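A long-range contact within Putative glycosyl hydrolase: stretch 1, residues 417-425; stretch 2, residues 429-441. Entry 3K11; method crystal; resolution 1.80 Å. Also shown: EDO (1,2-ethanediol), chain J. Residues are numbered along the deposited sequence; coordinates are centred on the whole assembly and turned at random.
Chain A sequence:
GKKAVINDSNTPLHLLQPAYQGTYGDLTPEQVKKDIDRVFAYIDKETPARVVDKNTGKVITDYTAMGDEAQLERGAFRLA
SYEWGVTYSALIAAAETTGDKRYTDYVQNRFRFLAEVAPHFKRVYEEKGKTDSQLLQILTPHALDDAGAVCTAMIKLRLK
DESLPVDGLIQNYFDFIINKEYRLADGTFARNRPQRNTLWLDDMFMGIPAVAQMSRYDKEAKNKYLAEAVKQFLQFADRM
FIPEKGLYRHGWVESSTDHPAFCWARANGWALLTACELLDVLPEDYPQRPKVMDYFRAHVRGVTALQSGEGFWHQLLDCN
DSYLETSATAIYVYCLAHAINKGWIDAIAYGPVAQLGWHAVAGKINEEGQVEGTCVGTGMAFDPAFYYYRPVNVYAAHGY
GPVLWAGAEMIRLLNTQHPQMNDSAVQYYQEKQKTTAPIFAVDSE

Stretch 1 417-425: QHPQMNDSA
Stretch 2, residues 429-441: YQEKQKTTAPIFA

Residues 417-425 run largely extended, with a strand at 420-422 that enters a type I' turn from N422 to A425, closed by N422 N to A425 O (2.9 Å) and A425 N to N422 O (3.1 Å). Residues 429-441 form no regular helix or strand and pack against this segment, burying 761 Å² in total. CA atoms are nearest for Q417-Q430 (5.2 Å), H418-Y429 (4.9 Å) and D423-I439 (4.7 Å).

H418 N donates to Y429 O (2.8 Å). Q417 (m, m) brings OE1 within 3.0 Å of Q430 NE2; Q430 points its CA-to-CB bond away, but its m, p rotamer returns the amide. H418 (m, chi2 -79°) points toward stretch 2 and presents a ring face to K432, whose CB lies 4.0 Å from the ring centroid (CH-pi).

Q420, fully extended (t, t, chi3 -8°), uses both ends of its amide: OE1 accepts from K432 NZ (2.8 Å), and NE2 donates to T435 O (2.8 Å). K432 (t, p, t, chi4 140°) also gives NZ to Q433 O at 2.8 Å. Water 1 links Q420 OE1 (2.8 Å) to Q433 N (3.0 Å), while water 2 joins Q420 NE2 (2.9 Å) to A437 O (2.7 Å).

Buried N422 (t, chi2 -23°) pairs with the F440 backbone: F440 N donates to OD1 (3.2 Å) and N422 ND2 to F440 O (2.8 Å). N422 ND2 donates its second hydrogen to Y429 OH (2.9 Å). Y429 chi1 -63° (m) carries OH there; chi2 -79° sets the ring's tilt. F440 (p, chi2 -89°) turns a ring face to N422 ND2, 3.5 Å from F440 CZ.

D423 (phi/psi 56/36) donates N to P438 O (2.7 Å). Its carboxylate accepts from ethanediol, OD1 from O1 (2.8 Å) and OD2 from O2 (2.6 Å), while I439 (m, t) sets CD1 3.4 Å from D423 OD1.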

ATOM      1  N   GLN A 417       3.754  -6.097 -33.406  1.00 29.41           N
ATOM      2  CA  GLN A 417       4.423  -4.907 -32.891  1.00 28.25           C
ATOM      3  C   GLN A 417       5.925  -5.045 -33.111  1.00 27.60           C
ATOM      4  O   GLN A 417       6.433  -6.125 -33.474  1.00 26.36           O
ATOM      5  CB  GLN A 417       4.170  -4.777 -31.400  1.00 28.02           C
ATOM      6  CG  GLN A 417       2.737  -4.583 -31.029  1.00 30.00           C
ATOM      7  CD  GLN A 417       2.243  -3.184 -31.273  1.00 32.29           C
ATOM      8  OE1 GLN A 417       2.957  -2.169 -31.044  1.00 30.24           O
ATOM      9  NE2 GLN A 417       0.989  -3.102 -31.698  1.00 36.30           N
ATOM     10  N   HIS A 418       6.650  -3.959 -32.830  1.00 26.94           N
ATOM     11  CA  HIS A 418       8.112  -3.958 -32.951  1.00 26.58           C
ATOM     12  C   HIS A 418       8.800  -3.428 -31.697  1.00 25.75           C
ATOM     13  O   HIS A 418       9.439  -2.383 -31.726  1.00 26.77           O
ATOM     14  CB  HIS A 418       8.504  -3.123 -34.152  1.00 28.84           C
ATOM     15  CG  HIS A 418       7.914  -3.640 -35.423  1.00 31.53           C
ATOM     16  ND1 HIS A 418       8.447  -4.719 -36.087  1.00 37.44           N
ATOM     17  CD2 HIS A 418       6.791  -3.291 -36.097  1.00 35.48           C
ATOM     18  CE1 HIS A 418       7.690  -4.995 -37.137  1.00 37.45           C
ATOM     19  NE2 HIS A 418       6.684  -4.140 -37.168  1.00 37.73           N
ATOM     20  N   PRO A 419       8.664  -4.137 -30.588  1.00 26.55           N
ATOM     21  CA  PRO A 419       9.293  -3.670 -29.367  1.00 24.72           C
ATOM     22  C   PRO A 419      10.805  -3.688 -29.470  1.00 25.44           C
ATOM     23  O   PRO A 419      11.364  -4.481 -30.238  1.00 27.62           O
ATOM     24  CB  PRO A 419       8.803  -4.666 -28.318  1.00 26.49           C
ATOM     25  CG  PRO A 419       8.454  -5.863 -29.064  1.00 26.06           C
ATOM     26  CD  PRO A 419       7.974  -5.413 -30.397  1.00 26.92           C
ATOM     27  N   GLN A 420      11.450  -2.807 -28.704  1.00 25.87           N
ATOM     28  CA  GLN A 420      12.866  -2.633 -28.727  1.00 26.19           C
ATOM     29  C   GLN A 420      13.309  -1.956 -27.438  1.00 24.27           C
ATOM     30  O   GLN A 420      12.598  -1.141 -26.850  1.00 24.44           O
ATOM     31  CB  GLN A 420      13.217  -1.782 -29.963  1.00 25.96           C
ATOM     32  CG  GLN A 420      14.656  -1.471 -30.136  1.00 34.12           C
ATOM     33  CD  GLN A 420      15.017  -1.051 -31.554  1.00 27.77           C
ATOM     34  OE1 GLN A 420      14.192  -1.126 -32.474  1.00 34.09           O
ATOM     35  NE2 GLN A 420      16.261  -0.576 -31.728  1.00 27.11           N
HETATM   36  N   MSE A 421      14.507  -2.297 -26.994  1.00 24.30           N
HETATM   37  CA  MSE A 421      15.073  -1.678 -25.821  1.00 24.90           C
HETATM   38  C   MSE A 421      15.463  -0.240 -26.181  1.00 24.26           C
HETATM   39  O   MSE A 421      16.020   0.038 -27.253  1.00 22.41           O
HETATM   40  CB  MSE A 421      16.291  -2.496 -25.346  1.00 24.64           C
HETATM   41  CG  MSE A 421      15.924  -3.900 -24.811  1.00 27.08           C
HETATM   42 SE   MSE A 421      15.213  -3.732 -23.069  0.75 27.90          SE
HETATM   43  CE  MSE A 421      16.744  -3.341 -22.103  1.00 36.72           C
ATOM     44  N   ASN A 422      15.141   0.679 -25.290  1.00 22.20           N
ATOM     45  CA  ASN A 422      15.499   2.083 -25.436  1.00 22.25           C
ATOM     46  C   ASN A 422      15.856   2.594 -24.052  1.00 23.75           C
ATOM     47  O   ASN A 422      15.030   2.578 -23.157  1.00 25.03           O
ATOM     48  CB  ASN A 422      14.334   2.863 -26.049  1.00 23.90           C
ATOM     49  CG  ASN A 422      14.735   4.231 -26.500  1.00 22.73           C
ATOM     50  OD1 ASN A 422      15.722   4.792 -26.018  1.00 25.05           O
ATOM     51  ND2 ASN A 422      13.968   4.792 -27.421  1.00 21.28           N
ATOM     52  N   ASP A 423      17.091   3.036 -23.864  1.00 22.97           N
ATOM     53  CA  ASP A 423      17.490   3.527 -22.529  1.00 23.90           C
ATOM     54  C   ASP A 423      17.261   2.449 -21.449  1.00 26.58           C
ATOM     55  O   ASP A 423      16.918   2.759 -20.332  1.00 25.08           O
ATOM     56  CB  ASP A 423      16.689   4.812 -22.259  1.00 23.76           C
ATOM     57  CG  ASP A 423      17.443   5.861 -21.523  1.00 27.67           C
ATOM     58  OD1 ASP A 423      18.610   5.661 -21.140  1.00 26.72           O
ATOM     59  OD2 ASP A 423      16.816   6.896 -21.323  1.00 24.30           O
ATOM     60  N   SER A 424      17.485   1.169 -21.806  1.00 24.19           N
ATOM     61  CA  SER A 424      17.458   0.042 -20.891  1.00 25.29           C
ATOM     62  C   SER A 424      16.060  -0.392 -20.500  1.00 23.54           C
ATOM     63  O   SER A 424      15.915  -1.237 -19.610  1.00 22.61           O
ATOM     64  CB  SER A 424      18.272   0.341 -19.607  1.00 28.60           C
ATOM     65  OG  SER A 424      19.622   0.659 -19.888  1.00 28.21           O
ATOM     66  N   ALA A 425      15.039   0.183 -21.141  1.00 22.72           N
ATOM     67  CA  ALA A 425      13.620  -0.158 -20.884  1.00 22.24           C
ATOM     68  C   ALA A 425      12.994  -0.751 -22.152  1.00 23.15           C
ATOM     69  O   ALA A 425      13.260  -0.287 -23.250  1.00 23.27           O
ATOM     70  CB  ALA A 425      12.824   1.119 -20.474  1.00 21.14           C
ATOM     71  N   TYR A 429       6.966  -0.240 -30.275  1.00 24.28           N
ATOM     72  CA  TYR A 429       6.928   0.609 -31.473  1.00 24.59           C
ATOM     73  C   TYR A 429       6.022  -0.064 -32.505  1.00 27.06           C
ATOM     74  O   TYR A 429       6.074  -1.252 -32.684  1.00 25.51           O
ATOM     75  CB  TYR A 429       8.348   0.832 -32.042  1.00 26.87           C
ATOM     76  CG  TYR A 429       9.208   1.569 -31.040  1.00 21.94           C
ATOM     77  CD1 TYR A 429       9.090   2.947 -30.879  1.00 21.57           C
ATOM     78  CD2 TYR A 429      10.079   0.894 -30.217  1.00 23.21           C
ATOM     79  CE1 TYR A 429       9.816   3.622 -29.927  1.00 26.70           C
ATOM     80  CE2 TYR A 429      10.812   1.569 -29.259  1.00 24.57           C
ATOM     81  CZ  TYR A 429      10.665   2.926 -29.102  1.00 26.09           C
ATOM     82  OH  TYR A 429      11.385   3.600 -28.130  1.00 25.21           O
ATOM     83  N   GLN A 430       5.207   0.711 -33.189  1.00 30.54           N
ATOM     84  CA  GLN A 430       4.266   0.150 -34.130  1.00 34.52           C
ATOM     85  C   GLN A 430       4.915  -0.026 -35.507  1.00 35.18           C
ATOM     86  O   GLN A 430       4.476  -0.862 -36.272  1.00 37.17           O
ATOM     87  CB  GLN A 430       2.969   0.962 -34.111  1.00 36.73           C
ATOM     88  CG  GLN A 430       2.222   0.796 -32.699  1.00 44.30           C
ATOM     89  CD  GLN A 430       2.946   1.484 -31.475  1.00 51.55           C
ATOM     90  OE1 GLN A 430       3.197   2.675 -31.514  1.00 49.18           O
ATOM     91  NE2 GLN A 430       3.272   0.712 -30.408  1.00 35.25           N
ATOM     92  N   GLU A 431       5.986   0.727 -35.783  1.00 35.13           N
ATOM     93  CA  GLU A 431       6.839   0.547 -36.953  1.00 36.60           C
ATOM     94  C   GLU A 431       8.244   0.168 -36.467  1.00 35.44           C
ATOM     95  O   GLU A 431       8.709   0.692 -35.446  1.00 28.18           O
ATOM     96  CB  GLU A 431       6.934   1.861 -37.751  1.00 37.62           C
ATOM     97  CG  GLU A 431       5.590   2.386 -38.315  1.00 45.79           C
ATOM     98  N   LYS A 432       8.924  -0.721 -37.180  1.00 32.96           N
ATOM     99  CA  LYS A 432      10.279  -1.089 -36.815  1.00 34.05           C
ATOM    100  C   LYS A 432      11.227   0.142 -36.868  1.00 35.94           C
ATOM    101  O   LYS A 432      11.295   0.867 -37.862  1.00 33.71           O
ATOM    102  CB  LYS A 432      10.780  -2.211 -37.721  1.00 39.31           C
ATOM    103  CG  LYS A 432      12.274  -2.585 -37.583  1.00 40.52           C
ATOM    104  CD  LYS A 432      12.732  -2.894 -36.136  1.00 55.20           C
ATOM    105  CE  LYS A 432      14.279  -3.021 -36.051  1.00 53.95           C
ATOM    106  NZ  LYS A 432      14.885  -2.396 -34.835  1.00 42.82           N
ATOM    107  N   GLN A 433      11.928   0.390 -35.769  1.00 32.32           N
ATOM    108  CA  GLN A 433      12.837   1.511 -35.675  1.00 33.35           C
ATOM    109  C   GLN A 433      14.116   1.117 -36.363  1.00 34.39           C
ATOM    110  O   GLN A 433      14.620   0.029 -36.154  1.00 35.41           O
ATOM    111  CB  GLN A 433      13.070   1.853 -34.205  1.00 32.31           C
ATOM    112  CG  GLN A 433      11.781   2.243 -33.502  1.00 30.84           C
ATOM    113  CD  GLN A 433      11.122   3.407 -34.146  1.00 30.46           C
ATOM    114  OE1 GLN A 433      11.664   4.501 -34.133  1.00 30.60           O
ATOM    115  NE2 GLN A 433       9.921   3.195 -34.701  1.00 29.31           N
ATOM    116  N   LYS A 434      14.652   1.999 -37.179  1.00 37.17           N
ATOM    117  CA  LYS A 434      15.800   1.619 -38.005  1.00 41.07           C
ATOM    118  C   LYS A 434      17.083   2.040 -37.300  1.00 39.39           C
ATOM    119  O   LYS A 434      17.790   2.967 -37.737  1.00 39.61           O
ATOM    120  CB  LYS A 434      15.659   2.265 -39.380  1.00 42.11           C
ATOM    121  CG  LYS A 434      14.362   1.909 -40.111  1.00 45.72           C
ATOM    122  CD  LYS A 434      14.315   2.613 -41.478  1.00 50.03           C
ATOM    123  CE  LYS A 434      13.087   2.237 -42.312  1.00 58.72           C
ATOM    124  NZ  LYS A 434      11.847   2.919 -41.826  1.00 70.15           N
ATOM    125  N   THR A 435      17.340   1.393 -36.172  1.00 37.40           N
ATOM    126  CA  THR A 435      18.482   1.712 -35.336  1.00 36.56           C
ATOM    127  C   THR A 435      18.783   0.560 -34.377  1.00 35.33           C
ATOM    128  O   THR A 435      17.904  -0.238 -34.007  1.00 37.84           O
ATOM    129  CB  THR A 435      18.267   3.011 -34.530  1.00 37.13           C
ATOM    130  OG1 THR A 435      19.506   3.419 -33.934  1.00 35.06           O
ATOM    131  CG2 THR A 435      17.195   2.824 -33.438  1.00 34.92           C
ATOM    132  N   THR A 436      20.054   0.481 -34.015  1.00 34.33           N
ATOM    133  CA  THR A 436      20.557  -0.428 -33.021  1.00 33.77           C
ATOM    134  C   THR A 436      21.163   0.389 -31.867  1.00 33.05           C
ATOM    135  O   THR A 436      21.770  -0.182 -30.959  1.00 33.72           O
ATOM    136  CB  THR A 436      21.641  -1.397 -33.613  1.00 35.41           C
ATOM    137  OG1 THR A 436      22.662  -0.629 -34.291  1.00 38.67           O
ATOM    138  CG2 THR A 436      21.013  -2.380 -34.565  1.00 38.65           C
ATOM    139  N   ALA A 437      20.988   1.711 -31.880  1.00 31.61           N
ATOM    140  CA  ALA A 437      21.479   2.563 -30.806  1.00 29.68           C
ATOM    141  C   ALA A 437      20.710   2.190 -29.526  1.00 29.68           C
ATOM    142  O   ALA A 437      19.485   1.971 -29.567  1.00 31.11           O
ATOM    143  CB  ALA A 437      21.269   4.053 -31.138  1.00 26.47           C
ATOM    144  N   PRO A 438      21.420   2.093 -28.397  1.00 30.98           N
ATOM    145  CA  PRO A 438      20.741   1.771 -27.130  1.00 29.73           C
ATOM    146  C   PRO A 438      19.710   2.784 -26.675  1.00 27.73           C
ATOM    147  O   PRO A 438      18.827   2.432 -25.889  1.00 24.20           O
ATOM    148  CB  PRO A 438      21.882   1.801 -26.108  1.00 32.42           C
ATOM    149  CG  PRO A 438      23.082   1.678 -26.860  1.00 37.84           C
ATOM    150  CD  PRO A 438      22.874   2.219 -28.210  1.00 31.20           C
ATOM    151  N   ILE A 439      19.912   4.046 -27.032  1.00 26.74           N
ATOM    152  CA  ILE A 439      19.026   5.156 -26.650  1.00 27.39           C
ATOM    153  C   ILE A 439      18.758   5.894 -27.976  1.00 26.65           C
ATOM    154  O   ILE A 439      19.700   6.199 -28.724  1.00 28.26           O
ATOM    155  CB  ILE A 439      19.722   6.171 -25.672  1.00 27.75           C
ATOM    156  CG1 ILE A 439      20.252   5.464 -24.389  1.00 31.41           C
ATOM    157  CG2 ILE A 439      18.783   7.332 -25.340  1.00 30.72           C
ATOM    158  CD1 ILE A 439      21.066   6.399 -23.409  1.00 29.71           C
ATOM    159  N   PHE A 440      17.492   6.192 -28.265  1.00 24.97           N
ATOM    160  CA  PHE A 440      17.142   6.873 -29.493  1.00 25.56           C
ATOM    161  C   PHE A 440      15.774   7.547 -29.431  1.00 25.83           C
ATOM    162  O   PHE A 440      14.899   7.157 -28.628  1.00 26.51           O
ATOM    163  CB  PHE A 440      17.138   5.876 -30.665  1.00 28.19           C
ATOM    164  CG  PHE A 440      16.118   4.780 -30.530  1.00 25.63           C
ATOM    165  CD1 PHE A 440      16.435   3.605 -29.877  1.00 31.18           C
ATOM    166  CD2 PHE A 440      14.835   4.924 -31.052  1.00 30.04           C
ATOM    167  CE1 PHE A 440      15.497   2.595 -29.735  1.00 21.89           C
ATOM    168  CE2 PHE A 440      13.881   3.908 -30.928  1.00 27.51           C
ATOM    169  CZ  PHE A 440      14.192   2.752 -30.253  1.00 25.13           C
ATOM    170  N   ALA A 441      15.640   8.552 -30.304  1.00 27.62           N
ATOM    171  CA  ALA A 441      14.416   9.267 -30.546  1.00 26.37           C
ATOM    172  C   ALA A 441      13.751   8.658 -31.763  1.00 28.76           C
ATOM    173  O   ALA A 441      14.437   8.172 -32.691  1.00 28.51           O
ATOM    174  CB  ALA A 441      14.714  10.777 -30.764  1.00 26.63           C
TER
HETATM  175  C1  EDO J   9      19.621   8.478 -18.652  1.00 41.11           C
HETATM  176  O1  EDO J   9      19.333   7.094 -18.906  1.00 44.53           O
HETATM  177  C2  EDO J   9      18.463   9.379 -19.026  1.00 31.40           C
HETATM  178  O2  EDO J   9      17.973   8.936 -20.285  1.00 37.91           O
HETATM  179  O   HOH W   1      11.529  -1.319 -33.366  1.00 33.20           O
HETATM  180  O   HOH W   2      17.837  -0.191 -29.320  1.00 32.92           O
HETATM  181  O   HOH W   3      18.678   0.250 -24.261  1.00 25.60           O